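Local coordinates for protein putative aspartate aminotransferase (PDB 1IUG) that probably transfers amino groups between amino acids such as aspartate and 2-oxo acids, using a pyridoxal 5'-phosphate cofactor held as an internal aldimine, at residues A19-L25 and I233-A238; A46-G51 and E168-E172; A63-L67 and A178-G182; K69-P74 and R205-R209; P81-K85 and Y106-P112. All coordinates share one frame. Numbering follows the deposited sequence.

Contact 1 of 5, residues A19-L25 and I233-A238; sequences ALARPQL and INLVLA
Asn234 lays its carboxamide against that of Gln24, and the two amides pair reciprocally: Asn234 ND2 donates to Gln24 OE1 (3.2 Å) and Gln24 NE2 to Asn234 OD1 (3.2 Å). Gln24 (chi1 t, chi2 p) also donates from NE2 to Leu25 O (3.3 Å); Asn234 has chi1 m. The last turn of helix 14-21 and the extended coil from Arg22 to Leu25 pack on the first turns of helix 233-246, beside the second subunit, whose Val10 touches Gln24 and whose Pro191 touches Asn234. Ala19 lies by Ala238 (CA to CA 5.3 Å) and Leu25 by Ile233 (CA to CA 7.4 Å). Ala19 CB sits 4.2 Å from Leu237 CB and 4.1 Å from Ala238 CB, Leu20 CD2 is 4.1 Å from Leu235 CD2, and Leu25 CD1 is 4.2 Å from Leu237 CD1. A water accepts from Asn234 ND2 (2.7 Å) and donates to Leu20 O and Arg22 O (2.8 Å each). The paired amides thus give buried Gln24 and Asn234 polar partners among apolar neighbours.

Contact 2 of 5, residues A46-G51 and E168-E172; sequences AFRTEG and EVALE
Arg48 takes positive phi (62/63) where helix 30-47 ends, turning the chain through an extended Thr49 and an ST turn toward strand 52-57 of the large-domain sheet of this class-V, fold-type I aminotransferase. Beside it runs loop 168-172, extended from Glu168 to Ala170, then bent at Leu171 (phi/psi -95/-94) so that Glu172 reaches Thr49 and Glu50. CA to CA, Arg48-Ala170 is 4.6 Å and Thr49-Leu171 5.6 Å. Leu171 N donates a weak hydrogen bond to Arg48 O (3.3 Å), and Ala170 CA makes a CH...O contact with Phe47 O (3.2 Å). Arg48 (chi1 m, chi2 m) places CB 3.7 Å from Ala170 CB and forms a salt bridge, NH2 to Glu168 OE2, at 3.5 Å. Phe47 CD2 packs 4.1 Å from Leu171 CD1, and both side chains continue onto Ala179 and Ala197 of the sheet. Glu172 (chi1 p) accepts from Glu50 N at OE1 (2.8 Å). Thr49 OG1 completes the ST turn by accepting from Gly51 N (2.9 Å) while donating to Glu172 OE2 at 2.9 Å.

Contact 3 of 5, residues A63-L67 and A178-G182; sequences AMEAL and AAASG
Helix 60-71 packs along a face of the large-domain sheet, an alpha/beta layer in which residues 63-67 run nearly antiparallel to strand 178-182: the segment axes approach to 7.8 Å at 163°. Ala63 and Ala180 give the closest register, CA to CA 5.6 Å. No hydrogen bond crosses between the two segments, since the helix bonds within itself, Leu67 N donating to Ala63 O (3.1 Å), and the strand bonds to its neighbours, Ala158 and Met160 along one edge and Ala197 and Phe195 along the other. The apolar contacts follow strand alternation. Ala178 and Ala180 point their CB atoms toward the helix; Ala179 and Ser181 turn away, to the face covered by Phe47. Ala63 CB meets Ala180 CB at 3.9 Å, and Met64 CG lies 4.2 Å from the same CB. Leu67, with chi1 and chi2 both t, lowers CD1 between the two alanines, 4.0 Å from Ala178 CB and 4.2 Å from Ala180 CB, and reaches the backbone at Ala179 C (3.6 Å). Small side chains on the strand, with alanine at the helix position nearest it, let the two layers close tightly, by van der Waals contact alone.

Contact 4 of 5, residues K69-P74 and R205-R209; sequences KNLFAP and RLKPR
Arg205 opens the loop that follows helix 200-204; a water lies within hydrogen-bonding distance of Arg205 O (2.6 Å) and Leu71 O (2.7 Å) and accepts from Lys207 NZ (2.9 Å). Leu206, chi1 t and chi2 p, brings CD1 4.2 Å from Asn70 CB and 4.4 Å from Leu71 CD2. At Lys207 the segments come closest, CA to CA 4.8 Å from Asn70, and Lys207 N donates to Asn70 O (2.7 Å); Lys207 O in turn receives a CH...O contact from Asn70 CA at 3.4 Å. Pro208 passes with its CA 3.6 Å from Asn70 OD1, which also accepts weakly from Arg209 N (3.5 Å) and is hydrogen-bonded by Leu215 N, while Asn70 ND2 binds Ala66 O and Leu213 O. Arg209, chi1 t and chi2 m, folds back over the end of helix 60-71: NH1 donates to Phe72 O (3.1 Å), and a guanidinium face meets Lys69 CD unusually closely, 3.0 Å from Arg209 NE. Lys69 carries its own ammonium off to Glu65 and Glu96. An irregular loop thus covers the C-terminal end of helix 60-71, its backbone and arginine donors meeting the carbonyls of Asn70 and Phe72.

Contact 5 of 5, residues P81-K85 and Y106-P112; sequences PVYGK and YPYGDTP
Strand 77-82 ends at Val82, the chain passes through Tyr83, and Gly84 stands at the N-cap of helix 85-96: the strand-to-helix junction of a beta-alpha-beta crossover whose second strand, 100-105, leads into residues 106-112. That returning segment is irregular, with a type II turn from Pro107 to Asp110 closed by Asp110 N to Pro107 O (2.9 Å); Gly109, phi 117°, takes the turn position where a CB would strike the preceding carbonyl. Tyr83 and Tyr106 lie 4.8 Å apart, CA to CA, and Tyr106 N donates to Val82 O (2.8 Å), extending the parallel pairing one step past strand 100-105. Tyr83, chi1 p, is the most covered residue: Pro112 CD makes a CH-pi contact 3.8 Å from its ring centroid, Pro112 CG is 3.5 Å from Tyr83 CE2, and Tyr83 CB packs 3.8 Å from Tyr106 CB. Its hydroxyl bonds to Val128 O. Pro81 CB sits 3.6 Å from Pro112 CG and 4.1 Å from Tyr106 CE1. Tyr108, chi1 m, turns its ring face to Gly84, whose CA stands 3.7 Å from the centroid as a second CH-pi contact. Lys85 NZ hydrogen-bonds to Gln313 and salt-bridges a phosphate ion, probably from the crystallisation liquor, near Arg322, a predicted substrate-binding residue. One water donates to Tyr83 O (2.6 Å) and Asp110 O (3.0 Å) and accepts from Gly109 N (2.8 Å).

The first segments follow one another along the chain from contact 1 to contact 5, and contact 1 spans all the others. Contact 3 is central, its centre about 9 Å from that of the chain. Contact 2 packs Phe47 and Leu171 onto Ala179 of strand 178-182 in contact 3, on the face away from helix 60-71 (centres about 14 Å apart). That helix continues into contact 4, where Leu71 touches Ala178 (centres about 13 Å apart). Strand 77-82 then leads to contact 5, its centre about 19 Å from that of contact 3. Contacts 2, 3 and 5 thus gather on the seven-stranded sheet, contact 4 finishes its helix, and contact 1 lies toward the second subunit, its centre about 38 Å from that of contact 5.

Contact 1 of 5, residues A19-L25 and I233-A238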
# COMPACT_ATOMS: atom_id res chain seq x y z
N ALA A 19 -10.18 -13.97 -8.05
CA ALA A 19 -9.06 -14.01 -7.12
C ALA A 19 -9.39 -13.33 -5.80
O ALA A 19 -9.03 -13.83 -4.73
CB ALA A 19 -7.83 -13.36 -7.76
N LEU A 20 -10.10 -12.21 -5.87
CA LEU A 20 -10.48 -11.46 -4.67
C LEU A 20 -11.53 -12.17 -3.82
O LEU A 20 -11.70 -11.84 -2.64
CB LEU A 20 -10.96 -10.06 -5.06
CG LEU A 20 -9.94 -9.10 -5.67
CD1 LEU A 20 -10.60 -7.75 -5.94
CD2 LEU A 20 -8.75 -8.93 -4.74
N ALA A 21 -12.24 -13.13 -4.41
CA ALA A 21 -13.27 -13.88 -3.70
C ALA A 21 -12.69 -15.06 -2.92
O ALA A 21 -13.36 -15.66 -2.08
CB ALA A 21 -14.34 -14.37 -4.68
N ARG A 22 -11.43 -15.39 -3.19
CA ARG A 22 -10.75 -16.49 -2.52
C ARG A 22 -10.52 -16.19 -1.04
O ARG A 22 -10.31 -15.03 -0.66
CB ARG A 22 -9.40 -16.78 -3.18
CG ARG A 22 -9.48 -17.20 -4.64
CD ARG A 22 -10.28 -18.47 -4.81
NE ARG A 22 -10.46 -18.80 -6.23
CZ ARG A 22 -10.96 -19.95 -6.68
NH1 ARG A 22 -11.34 -20.89 -5.82
NH2 ARG A 22 -11.10 -20.14 -7.98
N PRO A 23 -10.59 -17.23 -0.18
CA PRO A 23 -10.38 -17.05 1.26
C PRO A 23 -8.97 -16.52 1.52
O PRO A 23 -8.05 -16.77 0.73
CB PRO A 23 -10.57 -18.46 1.81
CG PRO A 23 -11.56 -19.07 0.85
CD PRO A 23 -11.01 -18.61 -0.48
N GLN A 24 -8.80 -15.79 2.62
CA GLN A 24 -7.52 -15.21 2.98
C GLN A 24 -6.39 -16.23 3.18
O GLN A 24 -6.55 -17.23 3.89
CB GLN A 24 -7.67 -14.37 4.26
CG GLN A 24 -6.44 -13.57 4.65
CD GLN A 24 -6.16 -12.43 3.70
OE1 GLN A 24 -7.04 -11.63 3.39
NE2 GLN A 24 -4.91 -12.33 3.23
N LEU A 25 -5.25 -15.96 2.55
CA LEU A 25 -4.07 -16.81 2.67
C LEU A 25 -3.02 -16.13 3.54
O LEU A 25 -2.90 -14.90 3.53
CB LEU A 25 -3.44 -17.07 1.29
CG LEU A 25 -4.12 -18.00 0.29
CD1 LEU A 25 -3.27 -18.07 -0.98
CD2 LEU A 25 -4.28 -19.40 0.88
N ILE A 233 -1.28 -9.70 -0.43
CA ILE A 233 -1.30 -11.01 -1.09
C ILE A 233 -2.52 -11.29 -1.96
O ILE A 233 -2.42 -11.99 -2.97
CB ILE A 233 -1.08 -12.14 -0.04
CG1 ILE A 233 -0.81 -13.48 -0.73
CG2 ILE A 233 -2.27 -12.23 0.91
CD1 ILE A 233 0.50 -13.51 -1.50
N ASN A 234 -3.67 -10.72 -1.58
CA ASN A 234 -4.91 -10.90 -2.33
C ASN A 234 -4.78 -10.26 -3.72
O ASN A 234 -5.20 -10.82 -4.72
CB ASN A 234 -6.09 -10.25 -1.59
CG ASN A 234 -6.20 -10.71 -0.14
OD1 ASN A 234 -5.29 -10.49 0.66
ND2 ASN A 234 -7.31 -11.35 0.19
N LEU A 235 -4.20 -9.06 -3.74
CA LEU A 235 -3.98 -8.32 -4.98
C LEU A 235 -2.91 -9.01 -5.83
O LEU A 235 -2.99 -9.02 -7.05
CB LEU A 235 -3.57 -6.88 -4.69
CG LEU A 235 -4.56 -6.01 -3.90
CD1 LEU A 235 -3.99 -4.61 -3.78
CD2 LEU A 235 -5.90 -5.97 -4.59
N VAL A 236 -1.89 -9.57 -5.16
CA VAL A 236 -0.82 -10.28 -5.85
C VAL A 236 -1.41 -11.45 -6.63
O VAL A 236 -1.01 -11.72 -7.77
CB VAL A 236 0.27 -10.77 -4.86
CG1 VAL A 236 1.30 -11.63 -5.57
CG2 VAL A 236 0.96 -9.58 -4.22
N LEU A 237 -2.40 -12.12 -6.03
CA LEU A 237 -3.09 -13.25 -6.67
C LEU A 237 -3.77 -12.77 -7.94
O LEU A 237 -3.71 -13.44 -8.98
CB LEU A 237 -4.14 -13.84 -5.73
CG LEU A 237 -3.71 -15.01 -4.85
CD1 LEU A 237 -4.75 -15.24 -3.76
CD2 LEU A 237 -3.52 -16.25 -5.71
N ALA A 238 -4.44 -11.62 -7.84
CA ALA A 238 -5.14 -11.02 -8.97
C ALA A 238 -4.16 -10.66 -10.10
O ALA A 238 -4.45 -10.88 -11.28
CB ALA A 238 -5.90 -9.77 -8.51
O HOH W 1 -9.65 -12.35 -0.81

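Contact 2 of 5, residues A46-G51 and E168-E172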
# COMPACT_ATOMS: atom_id res chain seq x y z
N ALA A 46 6.79 -9.54 -18.36
CA ALA A 46 6.03 -8.37 -18.76
C ALA A 46 6.93 -7.15 -18.98
O ALA A 46 6.72 -6.39 -19.93
CB ALA A 46 4.95 -8.06 -17.73
N PHE A 47 7.92 -6.98 -18.12
CA PHE A 47 8.85 -5.85 -18.22
C PHE A 47 9.98 -6.06 -19.23
O PHE A 47 10.67 -5.11 -19.60
CB PHE A 47 9.46 -5.53 -16.85
CG PHE A 47 8.66 -4.56 -16.04
CD1 PHE A 47 7.97 -4.98 -14.90
CD2 PHE A 47 8.62 -3.21 -16.38
CE1 PHE A 47 7.26 -4.08 -14.12
CE2 PHE A 47 7.92 -2.29 -15.60
CZ PHE A 47 7.24 -2.73 -14.47
N ARG A 48 10.18 -7.31 -19.67
CA ARG A 48 11.22 -7.64 -20.64
C ARG A 48 12.58 -7.30 -20.03
O ARG A 48 13.28 -6.41 -20.51
CB ARG A 48 11.05 -6.82 -21.92
CG ARG A 48 9.79 -7.05 -22.72
CD ARG A 48 9.63 -8.47 -23.21
NE ARG A 48 8.55 -8.58 -24.18
CZ ARG A 48 8.54 -7.99 -25.38
NH1 ARG A 48 9.56 -7.24 -25.77
NH2 ARG A 48 7.50 -8.15 -26.19
N THR A 49 12.92 -7.97 -18.94
CA THR A 49 14.19 -7.73 -18.28
C THR A 49 14.81 -9.01 -17.76
O THR A 49 14.12 -10.00 -17.54
CB THR A 49 14.06 -6.71 -17.11
OG1 THR A 49 15.35 -6.48 -16.52
CG2 THR A 49 13.12 -7.22 -16.04
N GLU A 50 16.13 -9.00 -17.62
CA GLU A 50 16.86 -10.14 -17.10
C GLU A 50 17.07 -9.86 -15.61
O GLU A 50 17.62 -10.69 -14.88
CB GLU A 50 18.21 -10.27 -17.81
CG GLU A 50 18.77 -11.68 -17.85
CD GLU A 50 17.92 -12.62 -18.70
OE1 GLU A 50 17.70 -12.30 -19.89
OE2 GLU A 50 17.48 -13.66 -18.18
N GLY A 51 16.61 -8.69 -15.18
CA GLY A 51 16.74 -8.28 -13.79
C GLY A 51 15.66 -8.78 -12.86
O GLY A 51 15.12 -9.87 -13.04
N GLU A 168 4.21 -1.44 -26.06
CA GLU A 168 5.48 -2.16 -26.01
C GLU A 168 6.42 -1.54 -24.99
O GLU A 168 6.60 -0.32 -24.96
CB GLU A 168 6.16 -2.16 -27.38
CG GLU A 168 5.52 -3.09 -28.41
CD GLU A 168 5.75 -4.56 -28.11
OE1 GLU A 168 5.00 -5.40 -28.67
OE2 GLU A 168 6.68 -4.90 -27.35
N VAL A 169 7.01 -2.39 -24.15
CA VAL A 169 7.95 -1.95 -23.13
C VAL A 169 9.09 -2.95 -22.97
O VAL A 169 8.97 -4.13 -23.31
CB VAL A 169 7.27 -1.75 -21.74
CG1 VAL A 169 6.22 -0.65 -21.79
CG2 VAL A 169 6.66 -3.06 -21.24
N ALA A 170 10.21 -2.46 -22.45
CA ALA A 170 11.39 -3.28 -22.18
C ALA A 170 12.31 -2.43 -21.32
O ALA A 170 12.17 -1.21 -21.27
CB ALA A 170 12.10 -3.66 -23.47
N LEU A 171 13.21 -3.08 -20.59
CA LEU A 171 14.15 -2.34 -19.76
C LEU A 171 15.47 -2.13 -20.49
O LEU A 171 15.59 -1.18 -21.28
CB LEU A 171 14.37 -3.04 -18.42
CG LEU A 171 13.84 -2.27 -17.21
CD1 LEU A 171 12.37 -1.94 -17.40
CD2 LEU A 171 14.04 -3.09 -15.95
N GLU A 172 16.44 -3.02 -20.28
CA GLU A 172 17.74 -2.89 -20.92
C GLU A 172 17.70 -2.81 -22.44
O GLU A 172 18.50 -2.09 -23.05
CB GLU A 172 18.72 -3.99 -20.45
CG GLU A 172 18.20 -5.43 -20.51
CD GLU A 172 17.57 -5.91 -19.20
OE1 GLU A 172 17.77 -7.08 -18.84
OE2 GLU A 172 16.86 -5.13 -18.55

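Contact 3 of 5, residues A63-L67 and A178-G182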
# COMPACT_ATOMS: atom_id res chain seq x y z
N ALA A 63 6.16 3.48 -5.76
CA ALA A 63 7.16 2.80 -6.58
C ALA A 63 8.11 3.80 -7.23
O ALA A 63 9.30 3.53 -7.38
CB ALA A 63 6.47 1.95 -7.65
N MET A 64 7.58 4.97 -7.61
CA MET A 64 8.38 6.02 -8.23
C MET A 64 9.40 6.57 -7.23
O MET A 64 10.56 6.76 -7.56
CB MET A 64 7.49 7.16 -8.73
CG MET A 64 6.66 6.83 -9.95
SD MET A 64 5.42 8.10 -10.26
CE MET A 64 6.41 9.43 -10.95
N GLU A 65 8.94 6.80 -6.00
CA GLU A 65 9.79 7.30 -4.93
C GLU A 65 10.88 6.30 -4.56
O GLU A 65 12.02 6.68 -4.32
CB GLU A 65 8.96 7.64 -3.68
CG GLU A 65 9.81 8.15 -2.51
CD GLU A 65 8.97 8.67 -1.35
OE1 GLU A 65 7.81 9.07 -1.57
OE2 GLU A 65 9.48 8.69 -0.22
N ALA A 66 10.52 5.02 -4.49
CA ALA A 66 11.47 3.97 -4.14
C ALA A 66 12.56 3.83 -5.19
O ALA A 66 13.72 3.56 -4.86
CB ALA A 66 10.75 2.65 -3.95
N LEU A 67 12.18 3.99 -6.46
CA LEU A 67 13.11 3.90 -7.57
C LEU A 67 14.16 5.00 -7.44
O LEU A 67 15.36 4.73 -7.50
CB LEU A 67 12.36 4.05 -8.90
CG LEU A 67 13.11 3.93 -10.24
CD1 LEU A 67 12.11 3.59 -11.33
CD2 LEU A 67 13.86 5.22 -10.60
N ALA A 178 15.82 1.23 -14.92
CA ALA A 178 14.80 0.93 -13.92
C ALA A 178 13.46 1.54 -14.31
O ALA A 178 13.40 2.57 -14.99
CB ALA A 178 15.23 1.45 -12.54
N ALA A 179 12.38 0.90 -13.87
CA ALA A 179 11.05 1.37 -14.20
C ALA A 179 10.06 1.13 -13.06
O ALA A 179 10.27 0.25 -12.22
CB ALA A 179 10.56 0.69 -15.47
N ALA A 180 9.00 1.92 -13.04
CA ALA A 180 7.97 1.79 -12.02
C ALA A 180 6.61 1.70 -12.70
O ALA A 180 6.38 2.29 -13.75
CB ALA A 180 8.00 2.99 -11.07
N SER A 181 5.73 0.90 -12.11
CA SER A 181 4.38 0.73 -12.61
C SER A 181 3.46 0.44 -11.43
O SER A 181 3.92 0.34 -10.29
CB SER A 181 4.31 -0.42 -13.62
OG SER A 181 3.04 -0.44 -14.26
N GLY A 182 2.16 0.34 -11.70
CA GLY A 182 1.19 0.08 -10.67
C GLY A 182 0.18 -0.96 -11.11
O GLY A 182 0.19 -1.42 -12.25

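Contact 4 of 5, residues K69-P74 and R205-R209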
# COMPACT_ATOMS: atom_id res chain seq x y z
N LYS A 69 14.91 7.04 -4.76
CA LYS A 69 15.64 6.95 -3.50
C LYS A 69 16.74 5.89 -3.50
O LYS A 69 17.81 6.09 -2.94
CB LYS A 69 14.68 6.59 -2.35
CG LYS A 69 13.76 7.68 -1.84
CD LYS A 69 14.53 8.86 -1.31
CE LYS A 69 13.62 9.95 -0.76
NZ LYS A 69 12.17 9.61 -0.86
N ASN A 70 16.45 4.73 -4.08
CA ASN A 70 17.39 3.63 -4.09
C ASN A 70 18.43 3.58 -5.19
O ASN A 70 19.28 2.68 -5.20
CB ASN A 70 16.63 2.30 -4.02
CG ASN A 70 15.96 2.09 -2.67
OD1 ASN A 70 16.46 1.35 -1.83
ND2 ASN A 70 14.81 2.73 -2.48
N LEU A 71 18.38 4.53 -6.13
CA LEU A 71 19.34 4.56 -7.23
C LEU A 71 20.16 5.85 -7.26
O LEU A 71 21.17 5.92 -7.94
CB LEU A 71 18.64 4.38 -8.57
CG LEU A 71 18.15 2.96 -8.86
CD1 LEU A 71 17.37 2.95 -10.15
CD2 LEU A 71 19.33 2.00 -8.93
N PHE A 72 19.71 6.85 -6.52
CA PHE A 72 20.40 8.13 -6.47
C PHE A 72 20.60 8.58 -5.02
O PHE A 72 19.68 8.53 -4.20
CB PHE A 72 19.60 9.19 -7.24
CG PHE A 72 19.39 8.86 -8.69
CD1 PHE A 72 18.17 8.32 -9.12
CD2 PHE A 72 20.40 9.05 -9.62
CE1 PHE A 72 17.97 7.98 -10.46
CE2 PHE A 72 20.22 8.72 -10.96
CZ PHE A 72 19.00 8.18 -11.39
N ALA A 73 21.84 8.97 -4.71
CA ALA A 73 22.18 9.44 -3.37
C ALA A 73 22.02 10.96 -3.33
O ALA A 73 22.04 11.62 -4.38
CB ALA A 73 23.61 9.04 -3.03
N PRO A 74 21.83 11.53 -2.13
CA PRO A 74 21.67 12.98 -1.97
C PRO A 74 22.82 13.77 -2.58
O PRO A 74 23.99 13.41 -2.43
CB PRO A 74 21.62 13.15 -0.45
CG PRO A 74 21.00 11.88 0.00
CD PRO A 74 21.73 10.86 -0.82
N ARG A 205 24.17 -1.18 -9.05
CA ARG A 205 24.26 0.24 -8.70
C ARG A 205 23.37 0.62 -7.51
O ARG A 205 23.28 1.79 -7.15
CB ARG A 205 23.83 1.06 -9.92
CG ARG A 205 24.65 0.84 -11.19
CD ARG A 205 26.11 1.20 -11.00
NE ARG A 205 26.26 2.65 -10.90
CZ ARG A 205 26.22 3.48 -11.94
NH1 ARG A 205 26.05 3.02 -13.17
NH2 ARG A 205 26.30 4.79 -11.74
N LEU A 206 22.74 -0.37 -6.89
CA LEU A 206 21.82 -0.12 -5.78
C LEU A 206 22.37 0.68 -4.59
O LEU A 206 23.37 0.32 -3.98
CB LEU A 206 21.23 -1.45 -5.29
CG LEU A 206 19.84 -1.36 -4.65
CD1 LEU A 206 18.84 -0.85 -5.67
CD2 LEU A 206 19.42 -2.72 -4.13
N LYS A 207 21.68 1.79 -4.28
CA LYS A 207 22.03 2.68 -3.17
C LYS A 207 20.89 2.59 -2.14
O LYS A 207 20.09 3.52 -2.01
CB LYS A 207 22.11 4.14 -3.64
CG LYS A 207 23.19 4.51 -4.66
CD LYS A 207 24.59 4.25 -4.14
CE LYS A 207 25.66 4.66 -5.16
NZ LYS A 207 25.12 5.22 -6.44
N PRO A 208 20.82 1.48 -1.38
CA PRO A 208 19.77 1.26 -0.37
C PRO A 208 19.57 2.44 0.57
O PRO A 208 20.51 2.91 1.21
CB PRO A 208 20.30 0.04 0.40
CG PRO A 208 21.07 -0.70 -0.64
CD PRO A 208 21.83 0.41 -1.31
N ARG A 209 18.33 2.91 0.66
CA ARG A 209 18.02 4.05 1.52
C ARG A 209 16.53 4.21 1.83
O ARG A 209 15.67 3.85 1.01
CB ARG A 209 18.79 5.28 0.98
CG ARG A 209 18.37 6.71 1.27
CD ARG A 209 17.01 7.10 0.76
NE ARG A 209 17.02 8.51 0.34
CZ ARG A 209 17.78 9.01 -0.63
NH1 ARG A 209 18.61 8.23 -1.30
NH2 ARG A 209 17.68 10.29 -0.95
O HOH W 2 23.14 4.11 -8.21

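Contact 5 of 5, residues P81-K85 and Y106-P112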
# COMPACT_ATOMS: atom_id res chain seq x y z
N PRO A 81 12.77 16.06 -17.36
CA PRO A 81 11.94 16.81 -18.30
C PRO A 81 10.51 16.82 -17.76
O PRO A 81 10.03 15.81 -17.24
CB PRO A 81 12.02 15.97 -19.58
CG PRO A 81 13.30 15.23 -19.44
CD PRO A 81 13.28 14.83 -17.99
N VAL A 82 9.84 17.96 -17.87
CA VAL A 82 8.47 18.07 -17.40
C VAL A 82 7.54 18.47 -18.54
O VAL A 82 7.74 19.50 -19.19
CB VAL A 82 8.35 19.06 -16.22
CG1 VAL A 82 6.90 19.20 -15.78
CG2 VAL A 82 9.20 18.57 -15.06
N TYR A 83 6.55 17.62 -18.80
CA TYR A 83 5.59 17.83 -19.87
C TYR A 83 4.20 17.33 -19.50
O TYR A 83 3.36 17.08 -20.36
CB TYR A 83 6.09 17.15 -21.15
CG TYR A 83 6.69 15.77 -20.94
CD1 TYR A 83 5.98 14.62 -21.27
CD2 TYR A 83 7.96 15.63 -20.40
CE1 TYR A 83 6.53 13.35 -21.06
CE2 TYR A 83 8.53 14.38 -20.20
CZ TYR A 83 7.80 13.24 -20.53
OH TYR A 83 8.37 12.00 -20.32
N GLY A 84 3.96 17.20 -18.20
CA GLY A 84 2.68 16.74 -17.74
C GLY A 84 2.62 16.59 -16.24
O GLY A 84 3.61 16.83 -15.54
N LYS A 85 1.46 16.17 -15.76
CA LYS A 85 1.19 15.96 -14.34
C LYS A 85 2.18 14.98 -13.70
O LYS A 85 2.78 15.28 -12.66
CB LYS A 85 -0.25 15.44 -14.18
CG LYS A 85 -0.91 15.50 -12.80
CD LYS A 85 -1.47 14.17 -12.32
CE LYS A 85 -2.73 14.34 -11.45
NZ LYS A 85 -3.74 13.25 -11.59
N TYR A 106 8.13 21.67 -20.97
CA TYR A 106 7.56 21.49 -22.30
C TYR A 106 6.07 21.75 -22.19
O TYR A 106 5.47 21.52 -21.13
CB TYR A 106 7.77 20.07 -22.81
CG TYR A 106 9.20 19.72 -23.10
CD1 TYR A 106 10.02 19.23 -22.09
CD2 TYR A 106 9.73 19.87 -24.38
CE1 TYR A 106 11.34 18.90 -22.35
CE2 TYR A 106 11.05 19.55 -24.65
CZ TYR A 106 11.85 19.06 -23.63
OH TYR A 106 13.15 18.71 -23.88
N PRO A 107 5.45 22.27 -23.25
CA PRO A 107 4.01 22.53 -23.21
C PRO A 107 3.28 21.19 -23.03
O PRO A 107 3.69 20.18 -23.61
CB PRO A 107 3.73 23.10 -24.60
CG PRO A 107 5.01 23.80 -24.94
CD PRO A 107 6.05 22.81 -24.49
N TYR A 108 2.26 21.17 -22.18
CA TYR A 108 1.49 19.95 -21.96
C TYR A 108 0.99 19.43 -23.30
O TYR A 108 0.35 20.16 -24.06
CB TYR A 108 0.31 20.21 -21.01
CG TYR A 108 0.64 20.09 -19.53
CD1 TYR A 108 -0.25 19.48 -18.65
CD2 TYR A 108 1.84 20.59 -19.01
CE1 TYR A 108 0.04 19.37 -17.29
CE2 TYR A 108 2.13 20.49 -17.65
CZ TYR A 108 1.23 19.88 -16.79
OH TYR A 108 1.50 19.79 -15.45
N GLY A 109 1.34 18.19 -23.62
CA GLY A 109 0.95 17.59 -24.88
C GLY A 109 2.18 17.25 -25.70
O GLY A 109 2.12 16.44 -26.63
N ASP A 110 3.29 17.89 -25.36
CA ASP A 110 4.57 17.68 -26.05
C ASP A 110 5.44 16.67 -25.31
O ASP A 110 5.15 16.28 -24.18
CB ASP A 110 5.34 19.00 -26.18
CG ASP A 110 4.75 19.92 -27.23
OD1 ASP A 110 3.51 20.01 -27.34
OD2 ASP A 110 5.54 20.58 -27.94
N THR A 111 6.50 16.22 -25.98
CA THR A 111 7.45 15.27 -25.41
C THR A 111 8.87 15.76 -25.69
O THR A 111 9.09 16.51 -26.64
CB THR A 111 7.27 13.85 -26.00
OG1 THR A 111 7.37 13.89 -27.43
CG2 THR A 111 5.93 13.25 -25.60
N PRO A 112 9.84 15.35 -24.87
CA PRO A 112 11.24 15.74 -25.01
C PRO A 112 11.88 15.25 -26.31
O PRO A 112 11.52 14.19 -26.83
CB PRO A 112 11.91 15.06 -23.81
CG PRO A 112 10.80 14.95 -22.82
CD PRO A 112 9.65 14.51 -23.67
O HOH W 3 2.68 15.96 -22.59